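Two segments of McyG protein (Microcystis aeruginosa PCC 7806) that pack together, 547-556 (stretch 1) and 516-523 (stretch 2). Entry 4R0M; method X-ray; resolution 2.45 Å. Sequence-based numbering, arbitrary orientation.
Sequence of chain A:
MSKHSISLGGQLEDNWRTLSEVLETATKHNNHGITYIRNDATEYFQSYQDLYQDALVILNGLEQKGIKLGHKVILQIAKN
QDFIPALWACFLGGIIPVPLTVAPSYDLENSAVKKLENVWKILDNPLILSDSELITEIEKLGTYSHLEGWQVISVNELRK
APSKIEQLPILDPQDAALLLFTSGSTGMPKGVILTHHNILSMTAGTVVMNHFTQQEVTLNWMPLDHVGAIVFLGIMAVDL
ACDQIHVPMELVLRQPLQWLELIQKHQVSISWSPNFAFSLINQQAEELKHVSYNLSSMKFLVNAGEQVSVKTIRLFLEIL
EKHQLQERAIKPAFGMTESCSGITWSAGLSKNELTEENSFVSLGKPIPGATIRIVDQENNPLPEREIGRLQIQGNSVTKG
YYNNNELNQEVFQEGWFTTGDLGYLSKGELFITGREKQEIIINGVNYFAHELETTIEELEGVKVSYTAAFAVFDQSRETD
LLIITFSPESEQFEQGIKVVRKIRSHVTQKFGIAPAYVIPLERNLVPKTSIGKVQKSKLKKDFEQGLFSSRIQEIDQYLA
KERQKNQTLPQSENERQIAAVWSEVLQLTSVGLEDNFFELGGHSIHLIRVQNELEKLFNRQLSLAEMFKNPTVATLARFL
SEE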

# COMPACT_ATOMS: atom_id res chain seq x y z
N LEU A 547 7.40 23.63 -11.00
CA LEU A 547 6.34 23.25 -11.92
C LEU A 547 5.08 24.12 -11.75
O LEU A 547 4.31 24.29 -12.70
CB LEU A 547 6.00 21.77 -11.73
CG LEU A 547 5.18 21.02 -12.79
CD1 LEU A 547 5.96 20.87 -14.09
CD2 LEU A 547 4.77 19.65 -12.26
N PHE A 548 4.89 24.67 -10.55
CA PHE A 548 3.67 25.40 -10.21
C PHE A 548 3.83 26.93 -10.26
O PHE A 548 2.84 27.65 -10.07
CB PHE A 548 3.16 24.99 -8.82
CG PHE A 548 3.23 23.51 -8.55
CD1 PHE A 548 2.47 22.61 -9.30
CD2 PHE A 548 4.04 23.02 -7.54
CE1 PHE A 548 2.53 21.25 -9.04
CE2 PHE A 548 4.11 21.66 -7.28
CZ PHE A 548 3.35 20.77 -8.03
N SER A 549 5.05 27.40 -10.52
CA SER A 549 5.36 28.84 -10.54
C SER A 549 4.36 29.67 -11.36
O SER A 549 3.98 30.77 -10.97
CB SER A 549 6.78 29.08 -11.04
OG SER A 549 7.72 28.57 -10.11
N SER A 550 3.94 29.12 -12.50
CA SER A 550 2.97 29.76 -13.38
C SER A 550 1.60 29.88 -12.71
O SER A 550 0.99 30.95 -12.71
CB SER A 550 2.84 28.97 -14.69
OG SER A 550 1.86 29.56 -15.53
N ARG A 551 1.13 28.77 -12.14
CA ARG A 551 -0.14 28.72 -11.43
C ARG A 551 -0.11 29.61 -10.18
O ARG A 551 -1.08 30.32 -9.91
CB ARG A 551 -0.51 27.28 -11.07
CG ARG A 551 -1.95 27.09 -10.62
CD ARG A 551 -2.40 25.64 -10.75
NE ARG A 551 -2.55 25.25 -12.15
CZ ARG A 551 -2.97 24.06 -12.56
NH1 ARG A 551 -3.28 23.11 -11.68
NH2 ARG A 551 -3.08 23.81 -13.86
N ILE A 552 1.00 29.58 -9.45
CA ILE A 552 1.22 30.43 -8.28
C ILE A 552 1.04 31.91 -8.63
O ILE A 552 0.28 32.62 -7.97
CB ILE A 552 2.60 30.18 -7.63
CG1 ILE A 552 2.60 28.82 -6.90
CG2 ILE A 552 2.96 31.30 -6.65
CD1 ILE A 552 3.98 28.28 -6.59
N GLN A 553 1.73 32.35 -9.68
CA GLN A 553 1.62 33.73 -10.16
C GLN A 553 0.20 34.05 -10.60
O GLN A 553 -0.34 35.10 -10.23
CB GLN A 553 2.61 34.00 -11.31
CG GLN A 553 4.08 33.99 -10.89
CD GLN A 553 4.41 35.03 -9.84
OE1 GLN A 553 4.18 36.23 -10.03
NE2 GLN A 553 4.96 34.58 -8.71
N GLU A 554 -0.41 33.14 -11.36
CA GLU A 554 -1.77 33.28 -11.86
C GLU A 554 -2.79 33.46 -10.73
O GLU A 554 -3.70 34.29 -10.83
CB GLU A 554 -2.15 32.06 -12.72
CG GLU A 554 -3.48 32.18 -13.45
CD GLU A 554 -3.96 30.86 -14.02
OE1 GLU A 554 -3.54 29.79 -13.53
OE2 GLU A 554 -4.77 30.89 -14.97
N ILE A 555 -2.64 32.68 -9.66
CA ILE A 555 -3.49 32.79 -8.47
C ILE A 555 -3.23 34.11 -7.76
O ILE A 555 -4.16 34.81 -7.37
CB ILE A 555 -3.30 31.59 -7.51
CG1 ILE A 555 -3.80 30.30 -8.17
CG2 ILE A 555 -4.05 31.81 -6.20
CD1 ILE A 555 -3.16 29.05 -7.61
N ASP A 556 -1.95 34.45 -7.60
CA ASP A 556 -1.54 35.71 -6.98
C ASP A 556 -2.05 36.92 -7.77
O ASP A 556 -2.39 37.95 -7.18
CB ASP A 556 -0.02 35.77 -6.84
CG ASP A 556 0.43 36.75 -5.77
OD1 ASP A 556 -0.14 36.73 -4.66
OD2 ASP A 556 1.36 37.54 -6.04
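Stretch 2, residues 516-523: AYVIPLER

Stretch 2 crosses one side of the helix in stretch 1. Stretch 2 is a β-strand up to Pro520, and the chain stays extended through Leu521 and Glu522. The helix runs from Ser549 to Asp556 and continues later in the chain. The N-to-C directions of helix and strand make an angle of 107°, so the strand lies across the helix rather than along it. The two axes come within 8.8 Å. The nearest CA atoms are those of Ile552 and Ile519, 6.8 Å apart. The contact buries 486 Å², both sides summed.

Leu547 barely takes part. Phe548 precedes the helix, and its CA-to-CB bond points toward stretch 2. Its ring meets two side chains: Phe548 CD2 is 3.7 Å from Ile519 CD1, and Phe548 CE1 is 3.7 Å from Leu521 CD2. Phe548 O also accepts the backbone hydrogen bond from Ile552 N (2.7 Å). Ser549 and Ser550 are out of reach of the strand.

Arg551 makes the polar part of the contact. Its NH1 donates to the backbone oxygen Pro520 O at 3.1 Å. The same NH1 forms a salt bridge with Glu522 OE1 at 2.8 Å. Arg551 NH2 donates to Glu522 OE2 at 3.1 Å, so both carboxylate oxygens are engaged. Opposite charges thus meet just past the strand. Closer to the backbone, Arg551 CD lies 4.3 Å from Ile519 CG2.

Ile552 follows with apolar contacts. Ile552 CG1 is 4.1 Å from Ile519 CG1, and Ile552 CG2 is 3.8 Å from Tyr517 CD1. Gln553 and Glu554 make no contact. One turn after Arg551, Ile555 returns to the strand. Ile555 CD1 packs 3.5 Å from Pro520 CD and lies 4.1 Å from Val518 O. The CA-to-CB bond of Val518 points away from the helix. Asp556 is out of reach.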

# COMPACT_ATOMS: atom_id res chain seq x y z
N ALA A 516 2.31 29.30 3.13
CA ALA A 516 2.88 30.32 2.25
C ALA A 516 2.27 30.22 0.86
O ALA A 516 1.91 31.24 0.25
CB ALA A 516 4.39 30.20 2.19
N TYR A 517 2.13 28.99 0.36
CA TYR A 517 1.53 28.74 -0.95
C TYR A 517 0.47 27.64 -0.87
O TYR A 517 0.66 26.63 -0.17
CB TYR A 517 2.59 28.36 -1.98
CG TYR A 517 3.71 29.36 -2.13
CD1 TYR A 517 3.56 30.49 -2.95
CD2 TYR A 517 4.92 29.19 -1.47
CE1 TYR A 517 4.58 31.41 -3.09
CE2 TYR A 517 5.95 30.11 -1.60
CZ TYR A 517 5.78 31.22 -2.42
OH TYR A 517 6.79 32.13 -2.56
N VAL A 518 -0.63 27.84 -1.58
CA VAL A 518 -1.69 26.83 -1.70
C VAL A 518 -1.96 26.60 -3.18
O VAL A 518 -2.53 27.46 -3.86
CB VAL A 518 -2.99 27.25 -0.97
CG1 VAL A 518 -4.03 26.15 -1.07
CG2 VAL A 518 -2.71 27.56 0.49
N ILE A 519 -1.55 25.43 -3.67
CA ILE A 519 -1.59 25.13 -5.11
C ILE A 519 -2.63 24.07 -5.47
O ILE A 519 -2.51 22.91 -5.06
CB ILE A 519 -0.21 24.68 -5.63
CG1 ILE A 519 0.91 25.59 -5.08
CG2 ILE A 519 -0.20 24.65 -7.15
CD1 ILE A 519 2.24 24.90 -4.89
N PRO A 520 -3.66 24.47 -6.24
CA PRO A 520 -4.62 23.53 -6.81
C PRO A 520 -3.96 22.65 -7.87
O PRO A 520 -3.07 23.11 -8.59
CB PRO A 520 -5.67 24.44 -7.47
CG PRO A 520 -5.50 25.77 -6.81
CD PRO A 520 -4.03 25.86 -6.52
N LEU A 521 -4.39 21.40 -7.95
CA LEU A 521 -3.83 20.45 -8.90
C LEU A 521 -4.88 19.57 -9.56
O LEU A 521 -5.87 19.18 -8.93
CB LEU A 521 -2.77 19.58 -8.23
CG LEU A 521 -1.32 20.06 -8.33
CD1 LEU A 521 -0.44 19.27 -7.38
CD2 LEU A 521 -0.81 19.95 -9.77
N GLU A 522 -4.66 19.28 -10.84
CA GLU A 522 -5.46 18.30 -11.56
C GLU A 522 -5.21 16.92 -10.96
O GLU A 522 -4.06 16.56 -10.67
CB GLU A 522 -5.16 18.32 -13.07
CG GLU A 522 -3.73 18.68 -13.45
CD GLU A 522 -3.46 20.18 -13.45
OE1 GLU A 522 -2.58 20.62 -12.69
OE2 GLU A 522 -4.13 20.91 -14.21
N ARG A 523 -6.29 16.17 -10.76
CA ARG A 523 -6.26 14.87 -10.08
C ARG A 523 -5.20 13.93 -10.65
O ARG A 523 -4.54 13.22 -9.90
CB ARG A 523 -7.64 14.20 -10.12
CG ARG A 523 -8.79 15.07 -9.63
CD ARG A 523 -10.11 14.31 -9.56
NE ARG A 523 -10.50 13.70 -10.83
CZ ARG A 523 -10.56 12.39 -11.06
NH1 ARG A 523 -10.28 11.52 -10.09
NH2 ARG A 523 -10.93 11.95 -12.25